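Two structures of endo-1,4-beta-Xylanase from Pseudoalteromonas haloplanktis compared at one contact. The protein hydrolyses internal beta-1,4 linkages of xylan, as a cold-adapted xylanase of glycoside hydrolase family 8. Structure 1 is PDB 1XW2 (chain A, 1.76 Å), residues D281-I286 and Y380-L385; structure 2 is PDB 2B4F (chain B, 1.95 Å), residues D281-I286 and Y380-L385. Structure 2 is superposed on structure 1 by the backbone atoms of these residues (RMSD 0.13 Å); each is numbered along its deposited sequence.

Structure 1 (1XW2); sequences DAWRVI and YYNGSL. It carries 1 engineered substitution outside these segments.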
loop_
_atom_site.group_PDB
_atom_site.type_symbol
_atom_site.label_atom_id
_atom_site.label_comp_id
_atom_site.label_asym_id
_atom_site.label_seq_id
_atom_site.Cartn_x
_atom_site.Cartn_y
_atom_site.Cartn_z
ATOM N N ASP A 281 -3.438 -9.329 0.734
ATOM C CA ASP A 281 -3.904 -8.052 0.182
ATOM C C ASP A 281 -4.833 -7.344 1.163
ATOM O O ASP A 281 -4.650 -6.164 1.459
ATOM C CB ASP A 281 -4.639 -8.264 -1.141
ATOM C CG ASP A 281 -3.701 -8.357 -2.324
ATOM O OD1 ASP A 281 -2.583 -8.896 -2.167
ATOM O OD2 ASP A 281 -4.005 -7.916 -3.450
ATOM N N ALA A 282 -5.820 -8.082 1.671
ATOM C CA ALA A 282 -6.834 -7.524 2.565
ATOM C C ALA A 282 -6.260 -6.894 3.832
ATOM O O ALA A 282 -6.872 -5.980 4.381
ATOM C CB ALA A 282 -7.889 -8.571 2.918
ATOM N N TRP A 283 -5.093 -7.365 4.285
ATOM C CA TRP A 283 -4.432 -6.760 5.448
ATOM C C TRP A 283 -4.360 -5.247 5.306
ATOM O O TRP A 283 -4.484 -4.514 6.289
ATOM C CB TRP A 283 -2.985 -7.220 5.585
ATOM C CG TRP A 283 -2.729 -8.656 5.885
ATOM C CD1 TRP A 283 -3.642 -9.639 6.154
ATOM C CD2 TRP A 283 -1.445 -9.272 5.954
ATOM N NE1 TRP A 283 -2.996 -10.834 6.375
ATOM C CE2 TRP A 283 -1.644 -10.635 6.257
ATOM C CE3 TRP A 283 -0.131 -8.808 5.783
ATOM C CZ2 TRP A 283 -0.582 -11.537 6.389
ATOM C CZ3 TRP A 283 0.919 -9.701 5.913
ATOM C CH2 TRP A 283 0.688 -11.052 6.209
ATOM N N ARG A 284 -4.135 -4.792 4.072
ATOM C CA ARG A 284 -3.848 -3.386 3.795
ATOM C C ARG A 284 -5.065 -2.479 3.905
ATOM O O ARG A 284 -4.920 -1.261 4.033
ATOM C CB ARG A 284 -3.220 -3.229 2.409
ATOM C CG ARG A 284 -1.904 -3.966 2.245
ATOM C CD ARG A 284 -1.039 -3.436 1.123
ATOM N NE ARG A 284 -1.626 -3.632 -0.206
ATOM C CZ ARG A 284 -1.553 -4.760 -0.908
ATOM N NH1 ARG A 284 -0.948 -5.832 -0.414
ATOM N NH2 ARG A 284 -2.100 -4.821 -2.112
ATOM N N VAL A 285 -6.257 -3.066 3.856
ATOM C CA VAL A 285 -7.482 -2.270 3.823
ATOM C C VAL A 285 -7.624 -1.343 5.035
ATOM O O VAL A 285 -7.768 -0.136 4.866
ATOM C CB VAL A 285 -8.754 -3.126 3.633
ATOM C CG1 VAL A 285 -9.995 -2.237 3.624
ATOM C CG2 VAL A 285 -8.680 -3.939 2.342
ATOM N N ILE A 286 -7.578 -1.881 6.252
ATOM C CA ILE A 286 -7.742 -0.990 7.408
ATOM C C ILE A 286 -6.533 -0.065 7.607
ATOM O O ILE A 286 -6.663 1.014 8.175
ATOM C CB ILE A 286 -8.170 -1.739 8.705
ATOM C CG1 ILE A 286 -7.105 -2.732 9.184
ATOM C CG2 ILE A 286 -9.537 -2.424 8.498
ATOM C CD1 ILE A 286 -7.371 -3.226 10.607
ATOM N N TYR A 380 10.082 -9.661 2.428
ATOM C CA TYR A 380 9.625 -8.761 1.366
ATOM C C TYR A 380 8.308 -8.091 1.747
ATOM O O TYR A 380 8.210 -6.865 1.771
ATOM C CB TYR A 380 9.466 -9.462 0.012
ATOM C CG TYR A 380 8.573 -8.678 -0.940
ATOM C CD1 TYR A 380 9.036 -7.515 -1.570
ATOM C CD2 TYR A 380 7.256 -9.076 -1.181
ATOM C CE1 TYR A 380 8.215 -6.788 -2.433
ATOM C CE2 TYR A 380 6.427 -8.350 -2.034
ATOM C CZ TYR A 380 6.913 -7.211 -2.657
ATOM O OH TYR A 380 6.084 -6.507 -3.503
ATOM N N TYR A 381 7.290 -8.897 2.032
ATOM C CA TYR A 381 5.988 -8.319 2.305
ATOM C C TYR A 381 5.929 -7.759 3.720
ATOM O O TYR A 381 5.456 -6.637 3.925
ATOM C CB TYR A 381 4.859 -9.311 2.032
ATOM C CG TYR A 381 3.495 -8.660 1.994
ATOM C CD1 TYR A 381 3.271 -7.490 1.266
ATOM C CD2 TYR A 381 2.431 -9.209 2.695
ATOM C CE1 TYR A 381 2.016 -6.888 1.249
ATOM C CE2 TYR A 381 1.181 -8.624 2.674
ATOM C CZ TYR A 381 0.976 -7.467 1.955
ATOM O OH TYR A 381 -0.274 -6.892 1.955
ATOM N N ASN A 382 6.429 -8.531 4.685
ATOM C CA ASN A 382 6.487 -8.070 6.070
ATOM C C ASN A 382 7.303 -6.788 6.217
ATOM O O ASN A 382 6.879 -5.854 6.901
ATOM C CB ASN A 382 7.037 -9.166 6.994
ATOM C CG ASN A 382 6.058 -10.323 7.187
ATOM O OD1 ASN A 382 6.422 -11.494 7.045
ATOM N ND2 ASN A 382 4.819 -10.000 7.521
ATOM N N GLY A 383 8.465 -6.754 5.567
ATOM C CA GLY A 383 9.377 -5.626 5.653
ATOM C C GLY A 383 8.902 -4.394 4.915
ATOM O O GLY A 383 9.103 -3.270 5.391
ATOM N N SER A 384 8.276 -4.592 3.757
ATOM C CA SER A 384 7.715 -3.473 2.997
ATOM C C SER A 384 6.620 -2.768 3.799
ATOM O O SER A 384 6.595 -1.540 3.882
ATOM C CB SER A 384 7.170 -3.939 1.641
ATOM O OG SER A 384 8.225 -4.380 0.795
ATOM N N LEU A 385 5.717 -3.549 4.388
ATOM C CA LEU A 385 4.649 -2.976 5.210
ATOM C C LEU A 385 5.181 -2.370 6.507
ATOM O O LEU A 385 4.675 -1.345 6.972
ATOM C CB LEU A 385 3.561 -4.011 5.506
ATOM C CG LEU A 385 2.687 -4.427 4.317
ATOM C CD1 LEU A 385 1.629 -5.427 4.764
ATOM C CD2 LEU A 385 2.043 -3.208 3.663
#
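Bends at chi3 (-66°) and chi4 (-82°) turn the guanidinium of Arg-284 back toward Tyr-381, whose CG stands anti to its backbone N and sends the ring across to the other helix. At the guanidinium edge, NH1 of Arg-284 donates a hydrogen bond to OH of Tyr-381 (2.7 Å), bent at 139°; this hydroxyl is also bonded to the backbone O of Phe-280. NH2 of Arg-284 faces OD2 of Asp-281 in a long salt bridge (3.9 Å) and is also salt-bridged to Asp-144. CZ3 of Trp-283 meets CE2 of Tyr-381 at 3.4 Å, and CD1 of Leu-385 covers one face of the tyrosine toward its rim. The contact joins the chain at the beginning of helix 283-296 to the first turns of helix 379-392, buried near the middle of the (alpha/alpha)6 barrel characteristic of family 8.

Structure 2 (2B4F); sequences DAWRVI and YYNGSL. It carries 1 engineered substitution outside these segments. With XYP (beta-D-xylopyranose), chain C; XYP (beta-D-xylopyranose), chain D.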
loop_
_atom_site.group_PDB
_atom_site.type_symbol
_atom_site.label_atom_id
_atom_site.label_comp_id
_atom_site.label_asym_id
_atom_site.label_seq_id
_atom_site.Cartn_x
_atom_site.Cartn_y
_atom_site.Cartn_z
ATOM N N ASP B 281 -3.580 -9.388 0.620
ATOM C CA ASP B 281 -4.051 -8.100 0.091
ATOM C C ASP B 281 -4.921 -7.376 1.149
ATOM O O ASP B 281 -4.697 -6.206 1.462
ATOM C CB ASP B 281 -4.904 -8.275 -1.152
ATOM C CG ASP B 281 -4.098 -8.471 -2.429
ATOM O OD1 ASP B 281 -2.943 -8.916 -2.376
ATOM O OD2 ASP B 281 -4.598 -8.208 -3.553
ATOM N N ALA B 282 -5.891 -8.092 1.708
ATOM C CA ALA B 282 -6.921 -7.493 2.568
ATOM C C ALA B 282 -6.382 -6.912 3.854
ATOM O O ALA B 282 -7.010 -6.023 4.426
ATOM C CB ALA B 282 -8.007 -8.493 2.902
ATOM N N TRP B 283 -5.226 -7.403 4.310
ATOM C CA TRP B 283 -4.562 -6.834 5.482
ATOM C C TRP B 283 -4.459 -5.314 5.385
ATOM O O TRP B 283 -4.536 -4.583 6.395
ATOM C CB TRP B 283 -3.117 -7.326 5.606
ATOM C CG TRP B 283 -2.858 -8.757 5.896
ATOM C CD1 TRP B 283 -3.752 -9.733 6.214
ATOM C CD2 TRP B 283 -1.576 -9.380 5.880
ATOM N NE1 TRP B 283 -3.101 -10.926 6.388
ATOM C CE2 TRP B 283 -1.760 -10.733 6.202
ATOM C CE3 TRP B 283 -0.282 -8.923 5.621
ATOM C CZ2 TRP B 283 -0.699 -11.634 6.265
ATOM C CZ3 TRP B 283 0.777 -9.815 5.703
ATOM C CH2 TRP B 283 0.557 -11.159 6.005
ATOM N N ARG B 284 -4.239 -4.829 4.163
ATOM C CA ARG B 284 -3.927 -3.424 3.963
ATOM C C ARG B 284 -5.148 -2.529 3.966
ATOM O O ARG B 284 -5.013 -1.318 4.083
ATOM C CB ARG B 284 -3.145 -3.245 2.676
ATOM C CG ARG B 284 -1.885 -4.081 2.680
ATOM C CD ARG B 284 -1.255 -4.234 1.380
ATOM N NE ARG B 284 -2.155 -4.752 0.346
ATOM C CZ ARG B 284 -1.777 -4.889 -0.900
ATOM N NH1 ARG B 284 -0.535 -4.596 -1.221
ATOM N NH2 ARG B 284 -2.625 -5.307 -1.822
ATOM N N VAL B 285 -6.344 -3.092 3.863
ATOM C CA VAL B 285 -7.539 -2.247 3.794
ATOM C C VAL B 285 -7.666 -1.289 4.997
ATOM O O VAL B 285 -7.806 -0.074 4.817
ATOM C CB VAL B 285 -8.832 -3.071 3.618
ATOM C CG1 VAL B 285 -10.037 -2.145 3.534
ATOM C CG2 VAL B 285 -8.763 -3.928 2.346
ATOM N N ILE B 286 -7.617 -1.799 6.222
ATOM C CA ILE B 286 -7.792 -0.890 7.358
ATOM C C ILE B 286 -6.589 0.026 7.555
ATOM O O ILE B 286 -6.727 1.108 8.121
ATOM C CB ILE B 286 -8.244 -1.608 8.671
ATOM C CG1 ILE B 286 -7.221 -2.625 9.188
ATOM C CG2 ILE B 286 -9.637 -2.233 8.442
ATOM C CD1 ILE B 286 -7.609 -3.199 10.574
ATOM N N TYR B 380 10.182 -9.713 2.448
ATOM C CA TYR B 380 9.745 -8.759 1.403
ATOM C C TYR B 380 8.430 -8.068 1.777
ATOM O O TYR B 380 8.363 -6.849 1.883
ATOM C CB TYR B 380 9.597 -9.436 0.027
ATOM C CG TYR B 380 8.769 -8.608 -0.936
ATOM C CD1 TYR B 380 9.269 -7.432 -1.493
ATOM C CD2 TYR B 380 7.456 -8.976 -1.240
ATOM C CE1 TYR B 380 8.504 -6.673 -2.356
ATOM C CE2 TYR B 380 6.678 -8.222 -2.079
ATOM C CZ TYR B 380 7.204 -7.065 -2.647
ATOM O OH TYR B 380 6.425 -6.299 -3.482
ATOM N N TYR B 381 7.379 -8.855 1.960
ATOM C CA TYR B 381 6.059 -8.284 2.203
ATOM C C TYR B 381 5.983 -7.695 3.612
ATOM O O TYR B 381 5.545 -6.557 3.787
ATOM C CB TYR B 381 4.966 -9.330 1.986
ATOM C CG TYR B 381 3.572 -8.744 1.732
ATOM C CD1 TYR B 381 3.348 -7.822 0.712
ATOM C CD2 TYR B 381 2.489 -9.134 2.507
ATOM C CE1 TYR B 381 2.068 -7.309 0.478
ATOM C CE2 TYR B 381 1.233 -8.625 2.303
ATOM C CZ TYR B 381 1.017 -7.718 1.295
ATOM O OH TYR B 381 -0.246 -7.239 1.085
ATOM N N ASN B 382 6.432 -8.466 4.597
ATOM C CA ASN B 382 6.463 -8.019 5.984
ATOM C C ASN B 382 7.312 -6.767 6.170
ATOM O O ASN B 382 6.906 -5.809 6.850
ATOM C CB ASN B 382 6.986 -9.145 6.885
ATOM C CG ASN B 382 6.004 -10.324 7.017
ATOM O OD1 ASN B 382 6.418 -11.492 7.033
ATOM N ND2 ASN B 382 4.729 -10.029 7.155
ATOM N N GLY B 383 8.496 -6.783 5.566
ATOM C CA GLY B 383 9.446 -5.694 5.695
ATOM C C GLY B 383 9.010 -4.439 4.975
ATOM O O GLY B 383 9.232 -3.343 5.473
ATOM N N SER B 384 8.382 -4.592 3.799
ATOM C CA SER B 384 7.890 -3.435 3.079
ATOM C C SER B 384 6.768 -2.764 3.854
ATOM O O SER B 384 6.726 -1.542 3.950
ATOM C CB SER B 384 7.432 -3.796 1.670
ATOM O OG SER B 384 8.496 -4.316 0.893
ATOM N N LEU B 385 5.848 -3.560 4.394
ATOM C CA LEU B 385 4.742 -3.011 5.177
ATOM C C LEU B 385 5.240 -2.372 6.465
ATOM O O LEU B 385 4.726 -1.344 6.888
ATOM C CB LEU B 385 3.702 -4.070 5.470
ATOM C CG LEU B 385 2.841 -4.443 4.246
ATOM C CD1 LEU B 385 2.005 -5.693 4.495
ATOM C CD2 LEU B 385 1.954 -3.302 3.859
HETATM C C1 XYP C . 2.638 -11.787 -0.483
HETATM C C2 XYP C . 3.555 -11.284 -1.578
HETATM C C3 XYP C . 3.034 -9.982 -2.191
HETATM C C4 XYP C . 1.563 -10.096 -2.560
HETATM C C5 XYP C . 0.812 -10.550 -1.308
HETATM O O2 XYP C . 4.889 -11.158 -1.113
HETATM O O3 XYP C . 3.756 -9.618 -3.339
HETATM O O4 XYP C . 1.110 -8.832 -3.022
HETATM O O5 XYP C . 1.337 -11.804 -0.898
HETATM C C1 XYP D . 0.258 -8.953 -4.192
HETATM C C2 XYP D . -0.258 -7.588 -4.594
HETATM C C3 XYP D . -1.187 -7.700 -5.806
HETATM C C4 XYP D . -0.669 -8.665 -6.890
HETATM C C5 XYP D . -0.092 -9.939 -6.264
HETATM O O2 XYP D . -1.018 -6.948 -3.588
HETATM O O3 XYP D . -1.452 -6.403 -6.342
HETATM O O4 XYP D . -1.786 -8.944 -7.696
HETATM O O5 XYP D . 0.859 -9.575 -5.270
#
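Arg-284 bends at chi3 (-54°) and then runs straight on at chi4 (176°), while Tyr-381 has CG anti to its backbone N and reaches toward the arginine. OH of Tyr-381 lies over one face of the guanidinium, 3.2 Å from CD of Arg-284, and is hydrogen-bonded to the backbone O of Phe-280. NH1 of Arg-284 forms a salt bridge with Glu-78. NH2 of Arg-284 and OD1 of Asp-281 form a long salt bridge (3.7 Å) of charges only, the oxygen lying well out of plane. NH2 gives a weak hydrogen bond to O2 of the chain D xylosyl unit (2.9 Å), which donates to OD1 of Asp-281 (3.0 Å). CZ3 of Trp-283 meets CE2 of Tyr-381 at 3.6 Å. CD1 of Leu-385 covers one tyrosine face toward its rim; the opposite face carries the chain C xylosyl unit, as a substrate platform.

What differs
Structure 2 gains bonds to a sugar: O2 of the chain D xylosyl unit donates to OD1 of Asp-281(B) at 3.0 Å and accepts a weak hydrogen bond from NH2 of Arg-284(B) at 2.9 Å. No ligand is modelled there in structure 1. The long salt bridge is kept, with NH2 of Arg-284(A) 3.9 Å from OD2 of Asp-281(A) and NH2 of Arg-284(B) 3.7 Å from OD1 of Asp-281(B).

The main rearrangement is in Arg-284, whose chi4 is -82° in Arg-284(A) and 176° in Arg-284(B), so NE and NH1 of Arg-284(B) no longer occupy the positions they have in Arg-284(A). Its touch on the tyrosine persists. NH2 of Arg-284(A) is salt-bridged to Asp-144(A), a carboxylate absent from Ala-144(B), while NH1 of Arg-284(B) is salt-bridged to Glu-78(B), where Gln-78(A) has no charge; these exchanges may contribute to the turn as well as the sugar.

Around it the side chains of Asp-281(A), Trp-283(A), Tyr-380(A) and Leu-385(A) superpose on their counterparts within the error. The chain C xylosyl unit, joined through its O4 to C1 of the chain D unit and found in structure 2 alone, adds packing against Tyr-380(B) and Tyr-381(B).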